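Local coordinates for phenylacetaldehyde dehydrogenase (Burkholderia cenocepacia, PDB 4O5H), which probably oxidises phenylacetaldehyde to phenylacetate with NAD+, as a member of the aldehyde dehydrogenase family, at residues 93-98 with 145-150; 169-174 with 504-509. One frame throughout, in Å; residues are numbered along the deposited sequence. Where two conformers were deposited one is given.

How the contacts relate
Both segments of contact 1 (93-98 with 145-150) precede those of contact 2 (169-174 with 504-509) in the sequence, and the centres of the two contacts lie about 20 Å apart. Contact 1 joins helix 91-107 to the turn that follows helix 124-145. Contact 2 pairs strand 166-181 with the C-terminal strand 501-509, part of the arm that reaches the second subunit. They meet at the foot of that arm, where I149 CG2 packs on K172 CB at 3.8 Å. Segment 145-150 thus touches both helix 91-107 and strand 166-181, which in turn pairs with strand 501-509 at the dimer interface.

Contact 1 (93-98 with 145-150); sequences DRERLM and WATKIE
E95 reaches from helix 91-107 to the hydroxyl of T147 in the turn beyond helix 124-145, and the polar part of the contact gathers round its OE2. T147 OG1 donates to E95 OE2 at 2.9 Å, approaching from above the carboxylate plane, 44° out of it. The glutamate chain is extended, with CG anti to the backbone N (chi1 177°), and crosses the threonine side chain at about a right angle; T147 CG2 lies 3.5 Å from the same OE2. K148 NZ donates to T147 OG1 at 3.0 Å and to the carbonyl of G144. It stays 4.0 Å from E95 OE2, too far for a salt bridge, but a water donates to E95 OE2 and accepts from K148 NZ, completing a closed cycle of four hydrogen bonds through E95 OE2, T147 OG1, K148 NZ and the water. The ammonium charge probably helps to stabilise the carboxylate.

A146 makes the van der Waals contact, its CB facing the helix 4.0 Å from E95 N and 4.3 Å from R94 CB. R94 has two conformers; in one of them its guanidinium appears to come near I149 CD1 and to bond through NH2 to the carbonyl of A200.

Within the turn, a type I beta turn from W145 to K148, K148 N bonds to W145 O. This surface contact thus sets helix 91-107 against the turn leading to strand 153-154, with helix 187-201 beside M98 and I149, and helix 493-499 against W145 and I149.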
loop_
_atom_site.group_PDB
_atom_site.type_symbol
_atom_site.label_atom_id
_atom_site.label_comp_id
_atom_site.label_asym_id
_atom_site.label_seq_id
_atom_site.Cartn_x
_atom_site.Cartn_y
_atom_site.Cartn_z
ATOM N N ASP A 93 22.772 6.763 16.084
ATOM C CA ASP A 93 22.104 7.758 16.942
ATOM C C ASP A 93 20.631 7.376 17.140
ATOM O O ASP A 93 20.107 7.417 18.245
ATOM C CB ASP A 93 22.191 9.187 16.352
ATOM C CG ASP A 93 23.601 9.727 16.243
ATOM O OD1 ASP A 93 24.480 9.384 17.070
ATOM O OD2 ASP A 93 23.858 10.483 15.295
ATOM N N ARG A 94 19.954 7.017 16.055
ATOM C CA ARG A 94 18.560 6.648 16.144
ATOM C C ARG A 94 18.401 5.397 17.038
ATOM O O ARG A 94 17.518 5.325 17.880
ATOM C CB ARG A 94 17.961 6.388 14.744
ATOM C CG ARG A 94 18.153 7.540 13.751
ATOM C CD ARG A 94 17.187 7.516 12.564
ATOM N NE ARG A 94 17.182 6.264 11.816
ATOM C CZ ARG A 94 17.946 6.001 10.742
ATOM N NH1 ARG A 94 18.800 6.931 10.285
ATOM N NH2 ARG A 94 17.867 4.794 10.117
ATOM N N GLU A 95 19.293 4.441 16.852
ATOM C CA GLU A 95 19.315 3.211 17.634
ATOM C C GLU A 95 19.443 3.545 19.117
ATOM O O GLU A 95 18.640 3.070 19.938
ATOM C CB GLU A 95 20.491 2.344 17.147
ATOM C CG GLU A 95 20.716 1.045 17.892
ATOM C CD GLU A 95 21.960 0.350 17.337
ATOM O OE1 GLU A 95 23.080 0.865 17.540
ATOM O OE2 GLU A 95 21.781 -0.716 16.677
ATOM N N ARG A 96 20.419 4.389 19.442
ATOM C CA ARG A 96 20.726 4.712 20.831
ATOM C C ARG A 96 19.520 5.350 21.508
ATOM O O ARG A 96 19.119 4.952 22.618
ATOM C CB ARG A 96 21.928 5.639 20.925
ATOM C CG ARG A 96 22.295 5.979 22.374
ATOM C CD ARG A 96 23.473 6.872 22.521
ATOM N NE ARG A 96 24.712 6.300 21.975
ATOM C CZ ARG A 96 25.599 5.498 22.602
ATOM N NH1 ARG A 96 25.390 5.004 23.809
ATOM N NH2 ARG A 96 26.702 5.144 21.960
ATOM N N LEU A 97 18.938 6.331 20.836
ATOM C CA LEU A 97 17.819 7.085 21.416
ATOM C C LEU A 97 16.591 6.171 21.651
ATOM O O LEU A 97 15.912 6.280 22.661
ATOM C CB LEU A 97 17.428 8.271 20.547
ATOM C CG LEU A 97 18.495 9.373 20.432
ATOM C CD1 LEU A 97 18.094 10.351 19.348
ATOM C CD2 LEU A 97 18.652 10.104 21.735
ATOM N N MET A 98 16.320 5.305 20.698
ATOM C CA MET A 98 15.194 4.370 20.823
ATOM C C MET A 98 15.426 3.427 21.975
ATOM O O MET A 98 14.479 3.098 22.695
ATOM C CB MET A 98 14.979 3.621 19.517
ATOM C CG MET A 98 14.486 4.537 18.398
ATOM S SD MET A 98 14.185 3.647 16.857
ATOM C CE MET A 98 12.790 2.679 17.333
ATOM N N TRP A 145 16.532 -2.443 14.230
ATOM C CA TRP A 145 16.442 -2.292 12.786
ATOM C C TRP A 145 17.094 -1.017 12.278
ATOM O O TRP A 145 17.476 -0.975 11.099
ATOM C CB TRP A 145 14.990 -2.343 12.245
ATOM C CG TRP A 145 14.488 -3.751 12.085
ATOM C CD1 TRP A 145 13.478 -4.310 12.725
ATOM C CD2 TRP A 145 15.036 -4.771 11.232
ATOM N NE1 TRP A 145 13.304 -5.627 12.331
ATOM C CE2 TRP A 145 14.248 -5.925 11.398
ATOM C CE3 TRP A 145 16.061 -4.789 10.306
ATOM C CZ2 TRP A 145 14.518 -7.113 10.747
ATOM C CZ3 TRP A 145 16.357 -5.952 9.680
ATOM C CH2 TRP A 145 15.571 -7.102 9.874
ATOM N N ALA A 146 17.290 -0.020 13.138
ATOM C CA ALA A 146 17.803 1.236 12.673
ATOM C C ALA A 146 19.163 1.097 11.988
ATOM O O ALA A 146 19.447 1.852 11.029
ATOM C CB ALA A 146 17.868 2.234 13.807
ATOM N N THR A 147 19.982 0.131 12.424
ATOM C CA THR A 147 21.298 -0.056 11.853
ATOM C C THR A 147 21.358 -1.147 10.782
ATOM O O THR A 147 22.434 -1.394 10.262
ATOM C CB THR A 147 22.341 -0.390 12.945
ATOM O OG1 THR A 147 21.800 -1.361 13.830
ATOM C CG2 THR A 147 22.663 0.901 13.758
ATOM N N LYS A 148 20.212 -1.746 10.432
ATOM C CA LYS A 148 20.177 -2.945 9.614
ATOM C C LYS A 148 19.220 -2.832 8.427
ATOM O O LYS A 148 18.770 -3.848 7.878
ATOM C CB LYS A 148 19.799 -4.105 10.497
ATOM C CG LYS A 148 20.822 -4.370 11.596
ATOM C CD LYS A 148 20.320 -5.336 12.614
ATOM C CE LYS A 148 21.260 -5.430 13.826
ATOM N NZ LYS A 148 21.269 -4.161 14.616
ATOM N N ILE A 149 18.916 -1.615 8.015
ATOM C CA ILE A 149 18.060 -1.426 6.838
ATOM C C ILE A 149 18.984 -1.498 5.618
ATOM O O ILE A 149 19.914 -0.712 5.534
ATOM C CB ILE A 149 17.337 -0.103 6.917
ATOM C CG1 ILE A 149 16.329 -0.168 8.063
ATOM C CG2 ILE A 149 16.562 0.190 5.626
ATOM C CD1 ILE A 149 16.012 1.172 8.646
ATOM N N GLU A 150 18.752 -2.467 4.716
ATOM C CA GLU A 150 19.659 -2.704 3.613
ATOM C C GLU A 150 18.961 -2.607 2.271
ATOM O O GLU A 150 17.871 -3.055 2.130
ATOM C CB GLU A 150 20.392 -4.019 3.788
ATOM C CG GLU A 150 21.262 -3.979 5.028
ATOM C CD GLU A 150 22.112 -5.205 5.272
ATOM O OE1 GLU A 150 22.006 -6.219 4.503
ATOM O OE2 GLU A 150 22.862 -5.184 6.306
HETATM O O HOH W 1 21.091 -3.208 17.460
#

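Contact 2 (169-174 with 504-509); sequences YTRKEP and KSVMMN
A single carboxylate oxygen, E173 OE2, takes three donors from R171 and K504 on one face of an antiparallel strand pair, a salt-bridge network in the arm-like sheet through which aldehyde dehydrogenases commonly dimerise. R171 approaches side-on, with NE at 2.8 Å on the anti lone pair of E173 OE2 and NH2 on the anti side but 33° out of the carboxylate plane. K504 comes across from the other strand, its NZ meeting the syn lone pair of E173 OE2 at 2.8 Å. The shared anion probably offsets the repulsion of the two cations, whose R171 NE and K504 NZ are 4.5 Å apart. K504 NZ also donates to the carbonyl oxygens of I461 and V458 of the second subunit, so the network reaches into the interface.

The backbones pair in regular antiparallel fashion. Y169 with V506 and R171 with K504 are hydrogen-bonded pairs, each with two N-H to O bonds, flanking the non-hydrogen-bonded pair T170 and S505. Beside this pair, T170 CA approaches K504 O at 3.3 Å in a CA-H...O contact, and S505 CA makes another to Y169 O. On the T170 and S505 face, T170 OG1 bonds to S152 N, and S505 OG to the carbonyl of P479 of the second subunit. Along its other edge, 505-508 pairs in parallel with a strand of that subunit, so the sheet continues through the dimer.

The Y169 side chain has CG between the backbone N and the carbonyl carbon (chi1 65°) and runs side by side with that of V506. V506 CB sits over one ring face, offset toward the rim, in a CH-pi contact 3.7 Å from the centroid, while M508 CE touches the ring edge, 3.8 Å from Y169 OH.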
loop_
_atom_site.group_PDB
_atom_site.type_symbol
_atom_site.label_atom_id
_atom_site.label_comp_id
_atom_site.label_asym_id
_atom_site.label_seq_id
_atom_site.Cartn_x
_atom_site.Cartn_y
_atom_site.Cartn_z
ATOM N N TYR A 169 21.759 -0.296 -8.035
ATOM C CA TYR A 169 21.441 -0.604 -6.657
ATOM C C TYR A 169 20.186 0.115 -6.217
ATOM O O TYR A 169 19.671 0.922 -6.938
ATOM C CB TYR A 169 22.601 -0.264 -5.730
ATOM C CG TYR A 169 22.964 1.205 -5.613
ATOM C CD1 TYR A 169 23.836 1.814 -6.521
ATOM C CD2 TYR A 169 22.468 1.984 -4.579
ATOM C CE1 TYR A 169 24.155 3.164 -6.412
ATOM C CE2 TYR A 169 22.809 3.350 -4.450
ATOM C CZ TYR A 169 23.658 3.923 -5.380
ATOM O OH TYR A 169 23.993 5.241 -5.278
ATOM N N THR A 170 19.635 -0.297 -5.078
ATOM C CA THR A 170 18.509 0.347 -4.448
ATOM C C THR A 170 18.927 0.918 -3.091
ATOM O O THR A 170 19.815 0.362 -2.395
ATOM C CB THR A 170 17.282 -0.579 -4.278
ATOM O OG1 THR A 170 17.620 -1.653 -3.406
ATOM C CG2 THR A 170 16.832 -1.130 -5.623
ATOM N N ARG A 171 18.330 2.048 -2.754
ATOM C CA ARG A 171 18.456 2.711 -1.454
ATOM C C ARG A 171 17.140 2.712 -0.804
ATOM O O ARG A 171 16.106 2.897 -1.475
ATOM C CB ARG A 171 18.704 4.189 -1.608
ATOM C CG ARG A 171 20.041 4.566 -2.086
ATOM C CD ARG A 171 20.130 6.044 -2.481
ATOM N NE ARG A 171 19.633 6.993 -1.505
ATOM C CZ ARG A 171 20.286 7.447 -0.446
ATOM N NH1 ARG A 171 21.533 7.075 -0.177
ATOM N NH2 ARG A 171 19.683 8.296 0.348
ATOM N N LYS A 172 17.117 2.538 0.505
ATOM C CA LYS A 172 15.867 2.633 1.208
ATOM C C LYS A 172 15.892 3.952 1.954
ATOM O O LYS A 172 16.796 4.186 2.734
ATOM C CB LYS A 172 15.655 1.407 2.095
ATOM C CG LYS A 172 15.360 0.177 1.279
ATOM C CD LYS A 172 14.914 -0.969 2.156
ATOM C CE LYS A 172 14.656 -2.210 1.308
ATOM N NZ LYS A 172 14.557 -3.381 2.244
ATOM N N GLU A 173 15.003 4.867 1.599
ATOM C CA GLU A 173 14.989 6.167 2.231
ATOM C C GLU A 173 13.784 6.213 3.147
ATOM O O GLU A 173 12.822 5.493 2.925
ATOM C CB GLU A 173 14.900 7.235 1.160
ATOM C CG GLU A 173 16.096 7.145 0.196
ATOM C CD GLU A 173 16.130 8.265 -0.826
ATOM O OE1 GLU A 173 15.077 8.877 -1.075
ATOM O OE2 GLU A 173 17.233 8.502 -1.390
ATOM N N PRO A 174 13.838 7.010 4.202
ATOM C CA PRO A 174 12.612 7.150 5.005
ATOM C C PRO A 174 11.462 7.675 4.138
ATOM O O PRO A 174 11.681 8.511 3.270
ATOM C CB PRO A 174 12.972 8.188 6.072
ATOM C CG PRO A 174 14.314 8.704 5.726
ATOM C CD PRO A 174 14.922 7.862 4.661
ATOM N N LYS A 504 14.503 3.786 -3.693
ATOM C CA LYS A 504 15.048 4.543 -4.810
ATOM C C LYS A 504 16.012 3.640 -5.560
ATOM O O LYS A 504 17.020 3.202 -4.986
ATOM C CB LYS A 504 15.763 5.812 -4.320
ATOM C CG LYS A 504 16.516 6.597 -5.408
ATOM C CD LYS A 504 17.266 7.801 -4.866
ATOM C CE LYS A 504 16.333 8.937 -4.529
ATOM N NZ LYS A 504 17.026 9.989 -3.706
ATOM N N SER A 505 15.732 3.376 -6.825
ATOM C CA SER A 505 16.678 2.675 -7.665
ATOM C C SER A 505 17.706 3.682 -8.236
ATOM O O SER A 505 17.353 4.779 -8.599
ATOM C CB SER A 505 15.973 1.970 -8.797
ATOM O OG SER A 505 15.167 0.938 -8.303
ATOM N N VAL A 506 18.965 3.265 -8.305
ATOM C CA VAL A 506 20.045 4.067 -8.838
ATOM C C VAL A 506 20.762 3.246 -9.903
ATOM O O VAL A 506 21.128 2.092 -9.650
ATOM C CB VAL A 506 21.044 4.456 -7.727
ATOM C CG1 VAL A 506 22.143 5.366 -8.272
ATOM C CG2 VAL A 506 20.301 5.174 -6.596
ATOM N N MET A 507 20.984 3.831 -11.071
ATOM C CA MET A 507 21.593 3.112 -12.166
ATOM C C MET A 507 22.588 4.007 -12.859
ATOM O O MET A 507 22.216 4.978 -13.493
ATOM C CB MET A 507 20.510 2.653 -13.154
ATOM C CG MET A 507 21.027 1.799 -14.306
ATOM S SD MET A 507 19.744 1.429 -15.545
ATOM C CE MET A 507 19.148 -0.186 -15.223
ATOM N N MET A 508 23.859 3.652 -12.741
ATOM C CA MET A 508 24.961 4.470 -13.226
ATOM C C MET A 508 25.646 3.794 -14.405
ATOM O O MET A 508 26.118 2.671 -14.303
ATOM C CB MET A 508 25.984 4.660 -12.145
ATOM C CG MET A 508 25.438 5.215 -10.851
ATOM S SD MET A 508 26.725 5.989 -9.855
ATOM C CE MET A 508 25.848 6.400 -8.374
ATOM N N ASN A 509 25.710 4.499 -15.521
ATOM C CA ASN A 509 26.485 4.047 -16.655
ATOM C C ASN A 509 27.884 4.622 -16.516
ATOM O O ASN A 509 28.084 5.837 -16.670
ATOM C CB ASN A 509 25.851 4.512 -17.948
ATOM C CG ASN A 509 26.687 4.187 -19.168
ATOM O OD1 ASN A 509 27.630 3.429 -19.152
ATOM N ND2 ASN A 509 26.306 4.800 -20.268
HETATM O O HOH W 2 14.721 11.512 -1.792
#